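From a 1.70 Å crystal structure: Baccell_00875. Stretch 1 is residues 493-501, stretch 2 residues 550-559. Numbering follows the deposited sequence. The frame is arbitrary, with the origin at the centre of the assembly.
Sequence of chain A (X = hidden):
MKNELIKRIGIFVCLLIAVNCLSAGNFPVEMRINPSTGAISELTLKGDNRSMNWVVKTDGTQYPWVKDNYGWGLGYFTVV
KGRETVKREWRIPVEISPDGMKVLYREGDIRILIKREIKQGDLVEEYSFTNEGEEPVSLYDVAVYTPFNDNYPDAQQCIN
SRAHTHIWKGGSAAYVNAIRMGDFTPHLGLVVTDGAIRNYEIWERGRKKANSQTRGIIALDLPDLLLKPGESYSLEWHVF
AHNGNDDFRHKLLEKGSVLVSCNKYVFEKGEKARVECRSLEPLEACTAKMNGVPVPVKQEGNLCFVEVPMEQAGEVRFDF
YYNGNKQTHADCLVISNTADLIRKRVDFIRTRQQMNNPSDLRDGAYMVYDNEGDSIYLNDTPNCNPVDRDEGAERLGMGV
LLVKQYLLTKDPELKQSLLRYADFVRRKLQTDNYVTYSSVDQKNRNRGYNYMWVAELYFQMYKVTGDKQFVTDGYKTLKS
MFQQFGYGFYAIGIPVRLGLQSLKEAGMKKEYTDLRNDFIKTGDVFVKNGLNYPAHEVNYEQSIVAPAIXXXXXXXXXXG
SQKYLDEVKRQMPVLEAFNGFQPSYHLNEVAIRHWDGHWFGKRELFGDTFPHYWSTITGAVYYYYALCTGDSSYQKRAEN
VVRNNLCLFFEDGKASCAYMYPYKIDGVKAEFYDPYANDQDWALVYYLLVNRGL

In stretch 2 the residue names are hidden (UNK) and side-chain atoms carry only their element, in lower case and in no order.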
ATOM      1  N   GLY A 493      11.771 -12.226   3.001  1.00 21.31           N
ATOM      2  CA  GLY A 493      13.202 -11.991   2.909  1.00 22.69           C
ATOM      3  C   GLY A 493      14.002 -13.210   3.327  1.00 23.64           C
ATOM      4  O   GLY A 493      14.957 -13.104   4.097  1.00 24.60           O
ATOM      5  N   ILE A 494      13.600 -14.383   2.837  1.00 23.76           N
ATOM      6  CA  ILE A 494      14.397 -15.590   3.062  1.00 24.58           C
ATOM      7  C   ILE A 494      15.737 -15.287   2.375  1.00 24.09           C
ATOM      8  O   ILE A 494      15.743 -14.988   1.188  1.00 22.88           O
ATOM      9  CB  ILE A 494      13.727 -16.825   2.441  1.00 26.12           C
ATOM     10  CG1 ILE A 494      12.392 -17.107   3.154  1.00 27.47           C
ATOM     11  CG2 ILE A 494      14.664 -18.030   2.534  1.00 26.31           C
ATOM     12  CD1 ILE A 494      11.458 -18.012   2.375  1.00 28.71           C
ATOM     13  N   PRO A 495      16.855 -15.290   3.128  1.00 24.73           N
ATOM     14  CA  PRO A 495      18.123 -14.817   2.552  1.00 24.83           C
ATOM     15  C   PRO A 495      18.864 -15.859   1.675  1.00 26.48           C
ATOM     16  O   PRO A 495      19.946 -16.336   2.043  1.00 27.63           O
ATOM     17  CB  PRO A 495      18.928 -14.424   3.797  1.00 24.62           C
ATOM     18  CG  PRO A 495      18.443 -15.358   4.847  1.00 25.58           C
ATOM     19  CD  PRO A 495      16.984 -15.562   4.575  1.00 24.79           C
ATOM     20  N   VAL A 496      18.289 -16.182   0.521  1.00 26.16           N
ATOM     21  CA  VAL A 496      18.816 -17.237  -0.350  1.00 26.43           C
ATOM     22  C   VAL A 496      20.200 -16.903  -0.927  1.00 26.89           C
ATOM     23  O   VAL A 496      21.170 -17.626  -0.712  1.00 25.92           O
ATOM     24  CB  VAL A 496      17.824 -17.571  -1.486  1.00 27.20           C
ATOM     25  CG1 VAL A 496      18.407 -18.556  -2.492  1.00 26.60           C
ATOM     26  CG2 VAL A 496      16.519 -18.107  -0.914  1.00 27.62           C
ATOM     27  N   ARG A 497      20.281 -15.812  -1.678  1.00 26.87           N
ATOM     28  CA  ARG A 497      21.540 -15.396  -2.280  1.00 28.12           C
ATOM     29  C   ARG A 497      22.582 -15.048  -1.233  1.00 26.76           C
ATOM     30  O   ARG A 497      23.753 -15.429  -1.373  1.00 24.53           O
ATOM     31  CB  ARG A 497      21.354 -14.192  -3.188  1.00 29.88           C
ATOM     32  CG  ARG A 497      20.459 -14.446  -4.365  1.00 33.44           C
ATOM     33  CD  ARG A 497      20.773 -13.490  -5.500  1.00 36.88           C
ATOM     34  NE  ARG A 497      21.935 -13.939  -6.265  1.00 40.26           N
ATOM     35  CZ  ARG A 497      22.446 -13.303  -7.316  1.00 40.91           C
ATOM     36  NH1 ARG A 497      21.934 -12.150  -7.743  1.00 41.61           N
ATOM     37  NH2 ARG A 497      23.495 -13.819  -7.937  1.00 42.57           N
ATOM     38  N   LEU A 498      22.152 -14.328  -0.201  1.00 24.85           N
ATOM     39  CA  LEU A 498      23.054 -13.874   0.852  1.00 25.44           C
ATOM     40  C   LEU A 498      23.624 -15.074   1.632  1.00 26.27           C
ATOM     41  O   LEU A 498      24.827 -15.164   1.851  1.00 26.04           O
ATOM     42  CB  LEU A 498      22.316 -12.947   1.803  1.00 25.64           C
ATOM     43  CG  LEU A 498      23.056 -12.472   3.044  1.00 25.24           C
ATOM     44  CD1 LEU A 498      24.317 -11.692   2.690  1.00 25.98           C
ATOM     45  CD2 LEU A 498      22.117 -11.644   3.886  1.00 26.44           C
ATOM     46  N   GLY A 499      22.749 -15.972   2.058  1.00 24.40           N
ATOM     47  CA  GLY A 499      23.170 -17.147   2.820  1.00 26.08           C
ATOM     48  C   GLY A 499      24.116 -18.046   2.033  1.00 25.12           C
ATOM     49  O   GLY A 499      25.186 -18.416   2.536  1.00 28.13           O
ATOM     50  N   LEU A 500      23.739 -18.404   0.824  1.00 24.91           N
ATOM     51  CA  LEU A 500      24.602 -19.245  -0.022  1.00 26.36           C
ATOM     52  C   LEU A 500      25.922 -18.583  -0.414  1.00 30.54           C
ATOM     53  O   LEU A 500      26.959 -19.259  -0.447  1.00 28.66           O
ATOM     54  CB  LEU A 500      23.880 -19.693  -1.288  1.00 26.17           C
ATOM     55  CG  LEU A 500      22.689 -20.633  -1.081  1.00 26.24           C
ATOM     56  CD1 LEU A 500      22.102 -20.964  -2.433  1.00 25.65           C
ATOM     57  CD2 LEU A 500      23.098 -21.894  -0.333  1.00 27.81           C
ATOM     58  N   GLN A 501      25.893 -17.289  -0.740  1.00 28.83           N
ATOM     59  CA  GLN A 501      27.136 -16.549  -1.001  1.00 31.26           C
ATOM     60  C   GLN A 501      28.054 -16.559   0.213  1.00 28.24           C
ATOM     61  O   GLN A 501      29.251 -16.763   0.071  1.00 29.26           O
ATOM     62  CB  GLN A 501      26.856 -15.102  -1.440  1.00 33.45           C
ATOM     63  CG  GLN A 501      28.080 -14.308  -1.897  1.00 37.43           C
ATOM     64  CD  GLN A 501      28.732 -14.850  -3.171  1.00 41.32           C
ATOM     65  OE1 GLN A 501      28.073 -15.431  -4.041  1.00 42.63           O
ATOM     66  NE2 GLN A 501      30.041 -14.649  -3.282  1.00 43.81           N
ATOM     67  N   UNK A 550      10.029 -13.466  -4.470  1.00 19.83           N
ATOM     68  CA  UNK A 550      11.350 -13.012  -3.998  1.00 20.27           C
ATOM     69  C   UNK A 550      12.243 -14.241  -3.780  1.00 21.19           C
ATOM     70  O   UNK A 550      13.383 -14.305  -4.253  1.00 22.17           O
ATOM     71  c   UNK A 550      12.435 -11.666  -2.030  1.00 23.19           C
ATOM     72  c   UNK A 550      11.180 -12.229  -2.681  1.00 21.32           C
ATOM     73  n   UNK A 550      13.023 -10.195  -0.192  1.00 23.46           N
ATOM     74  o   UNK A 550      11.260 -11.577   0.097  1.00 24.16           O
ATOM     75  c   UNK A 550      12.187 -11.137  -0.615  1.00 23.64           C
ATOM     76  N   UNK A 551      11.684 -15.236  -3.113  1.00 20.84           N
ATOM     77  CA  UNK A 551      12.397 -16.492  -2.878  1.00 20.98           C
ATOM     78  C   UNK A 551      12.718 -17.244  -4.165  1.00 21.15           C
ATOM     79  O   UNK A 551      13.880 -17.636  -4.406  1.00 21.95           O
ATOM     80  c   UNK A 551      11.583 -17.389  -1.965  1.00 21.01           C
ATOM     81  c   UNK A 551      13.514 -21.109  -1.271  1.00 23.49           C
ATOM     82  c   UNK A 551      13.118 -18.832  -0.675  1.00 22.22           C
ATOM     83  c   UNK A 551      12.242 -18.702  -1.708  1.00 21.44           C
ATOM     84  c   UNK A 551      12.010 -19.782  -2.554  1.00 22.04           C
ATOM     85  c   UNK A 551      12.641 -20.983  -2.330  1.00 22.52           C
ATOM     86  c   UNK A 551      13.766 -20.032  -0.432  1.00 22.76           C
ATOM     87  N   UNK A 552      11.697 -17.463  -4.986  1.00 20.85           N
ATOM     88  CA  UNK A 552      11.871 -18.208  -6.225  1.00 21.16           C
ATOM     89  C   UNK A 552      12.844 -17.563  -7.203  1.00 22.25           C
ATOM     90  O   UNK A 552      13.610 -18.266  -7.870  1.00 21.02           O
ATOM     91  c   UNK A 552      10.540 -18.467  -6.916  1.00 22.53           C
ATOM     92  c   UNK A 552       8.199 -19.240  -6.858  1.00 25.35           C
ATOM     93  c   UNK A 552       9.977 -20.870  -6.283  1.00 25.73           C
ATOM     94  c   UNK A 552       9.551 -19.410  -6.209  1.00 24.11           C
ATOM     95  N   UNK A 553      12.814 -16.235  -7.315  1.00 20.30           N
ATOM     96  CA  UNK A 553      13.714 -15.547  -8.226  1.00 21.35           C
ATOM     97  C   UNK A 553      15.177 -15.707  -7.786  1.00 20.88           C
ATOM     98  O   UNK A 553      16.067 -15.929  -8.618  1.00 22.01           O
ATOM     99  c   UNK A 553      13.347 -14.081  -8.346  1.00 20.79           C
ATOM    100  N   UNK A 554      15.410 -15.577  -6.491  1.00 21.22           N
ATOM    101  CA  UNK A 554      16.734 -15.840  -5.918  1.00 21.34           C
ATOM    102  C   UNK A 554      17.146 -17.301  -6.128  1.00 23.74           C
ATOM    103  O   UNK A 554      18.304 -17.583  -6.460  1.00 23.93           O
ATOM    104  c   UNK A 554      16.699 -14.059  -4.084  1.00 23.04           C
ATOM    105  c   UNK A 554      16.780 -15.532  -4.441  1.00 22.10           C
ATOM    106  o   UNK A 554      15.593 -13.688  -2.003  1.00 27.08           O
ATOM    107  n   UNK A 554      17.809 -13.970  -1.968  1.00 19.73           N
ATOM    108  c   UNK A 554      16.665 -13.872  -2.598  1.00 22.63           C
ATOM    109  N   UNK A 555      16.212 -18.228  -5.930  1.00 23.28           N
ATOM    110  CA  UNK A 555      16.523 -19.649  -6.145  1.00 24.67           C
ATOM    111  C   UNK A 555      16.879 -19.901  -7.608  1.00 24.74           C
ATOM    112  O   UNK A 555      17.831 -20.630  -7.889  1.00 25.92           O
ATOM    113  c   UNK A 555      16.889 -22.330  -4.782  1.00 27.22           C
ATOM    114  c   UNK A 555      15.663 -22.059  -5.646  1.00 26.73           C
ATOM    115  c   UNK A 555      14.470 -22.831  -5.081  1.00 27.91           C
ATOM    116  c   UNK A 555      15.373 -20.545  -5.682  1.00 26.27           C
ATOM    117  N   UNK A 556      16.192 -19.247  -8.539  1.00 24.66           N
ATOM    118  CA  UNK A 556      16.586 -19.311  -9.935  1.00 26.08           C
ATOM    119  C   UNK A 556      18.007 -18.776 -10.162  1.00 29.20           C
ATOM    120  O   UNK A 556      18.791 -19.383 -10.902  1.00 28.64           O
ATOM    121  c   UNK A 556      17.185 -17.371 -14.099  1.00 28.76           C
ATOM    122  o   UNK A 556      17.528 -18.499 -16.152  1.00 31.61           O
ATOM    123  c   UNK A 556      15.617 -18.559 -10.850  1.00 26.46           C
ATOM    124  c   UNK A 556      17.078 -18.513 -14.868  1.00 29.11           C
ATOM    125  c   UNK A 556      16.697 -17.378 -12.804  1.00 27.36           C
ATOM    126  c   UNK A 556      16.036 -19.666 -13.073  1.00 27.86           C
ATOM    127  c   UNK A 556      16.499 -19.649 -14.372  1.00 27.83           C
ATOM    128  c   UNK A 556      16.103 -18.522 -12.270  1.00 27.14           C
ATOM    129  N   UNK A 557      18.318 -17.618  -9.572  1.00 27.30           N
ATOM    130  CA  UNK A 557      19.619 -17.005  -9.797  1.00 27.54           C
ATOM    131  C   UNK A 557      20.755 -17.863  -9.230  1.00 28.92           C
ATOM    132  O   UNK A 557      21.863 -17.813  -9.746  1.00 28.57           O
ATOM    133  c   UNK A 557      19.347 -14.234 -11.348  1.00 26.98           C
ATOM    134  c   UNK A 557      19.669 -15.583  -9.227  1.00 27.13           C
ATOM    135  c   UNK A 557      18.592 -13.270  -9.171  1.00 27.04           C
ATOM    136  c   UNK A 557      18.787 -14.560  -9.977  1.00 26.67           C
ATOM    137  N   UNK A 558      20.468 -18.651  -8.196  1.00 31.16           N
ATOM    138  CA  UNK A 558      21.447 -19.570  -7.618  1.00 35.63           C
ATOM    139  C   UNK A 558      21.543 -20.937  -8.315  1.00 38.56           C
ATOM    140  O   UNK A 558      22.608 -21.551  -8.295  1.00 41.59           O
ATOM    141  c   UNK A 558      21.149 -19.784  -6.125  1.00 39.82           C
ATOM    142  o   UNK A 558      22.864 -16.760  -5.536  1.00 48.11           O
ATOM    143  o   UNK A 558      23.644 -18.739  -4.980  1.00 49.76           O
ATOM    144  c   UNK A 558      21.284 -18.519  -5.277  1.00 43.99           C
ATOM    145  c   UNK A 558      22.699 -17.965  -5.259  1.00 46.00           C
ATOM    146  N   UNK A 559      20.457 -21.435  -8.898  1.00 37.11           N
ATOM    147  CA  UNK A 559      20.448 -22.784  -9.504  1.00 36.45           C
ATOM    148  C   UNK A 559      20.326 -22.827 -11.027  1.00 35.26           C
ATOM    149  O   UNK A 559      20.689 -23.820 -11.633  1.00 37.65           O
ATOM    150  c   UNK A 559      19.261 -23.620  -8.978  1.00 36.09           C
ATOM    151  o   UNK A 559      18.033 -22.989  -9.374  1.00 37.89           O
ATOM    152  c   UNK A 559      19.304 -23.767  -7.482  1.00 36.16           C
TER
HETATM  153  O   HOH W   1      26.535 -18.568  -4.119  1.00 41.61           O

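Position 550 carries three carbons in an unbranched run, the third bearing one oxygen and one nitrogen: a primary amide on a two-carbon arm. The oxygen lies 3.0 Å from the backbone N of Gly493 and accepts its hydrogen bond. This is Gln550, its nitrogen satisfied elsewhere in the structure.

Position 551 has one carbon and then a ring of six carbons with no heteroatom. Its CA-to-CB bond points sideways, but the ring end comes nearer to stretch 1, with one ring carbon 3.4 Å from Val496 CG2 and another 3.6 Å from Ile494 CD1. It is Phe551.

Position 552 shows four carbons forked at the second; the CA-to-CB bond points away from stretch 1, and nothing there is touched: Leu552. Position 553 has a single carbon, also out of reach: Ala553.

Position 554 repeats the pattern of three carbons ending in one oxygen and one nitrogen. Its CA-to-CB bond points toward stretch 1, and its amide end lies beside the backbone of Ile494, Val496 and Arg497, where the first turn of the helix begins. This is Gln554; its amide is probably turned over in the model, so the contact is best read as an amide set against the helix start.

At position 555 four carbons fork at the second, and the CA-to-CB bond points away; the contact is by the backbone N, 4.1 Å from Val496 CG1. The residue is Leu555. Position 556, one carbon and a six-carbon ring bearing an oxygen, does not reach stretch 1: Tyr556.

Position 557 again has four carbons forked at the second, but here the CA-to-CB bond points toward stretch 1. One terminal carbon is 3.8 Å from Arg497 NH1, and CB lies over one face of the guanidinium. It is Leu557.

Position 558 has three carbons, the last carrying two oxygens. One oxygen is 3.1 Å from Arg497 NE, near the guanidinium plane; the other takes a hydrogen bond from a water that also makes a weak one to Gln501 OE1. This is Glu558.

Position 559 has one carbon carrying one oxygen and one carbon. The oxygen donates to the backbone O of Leu555 at 2.8 Å, within its own helix: Thr559.

The helices run at 38°, their axes 9.5 Å apart at closest approach. Val496 is the knob, seated among Phe551, Gln554, Leu555 and Glu558. Toward the start, Gln550 holds the loop backbone and Phe551 packs on Ile494; toward the end, the Arg497–Glu558 salt bridge joins the helices, with Leu557 CB over one face of the guanidinium. The rule is an apolar knob between polar ties.

Stretch 2, residues 550-559: QFLAQLYLET
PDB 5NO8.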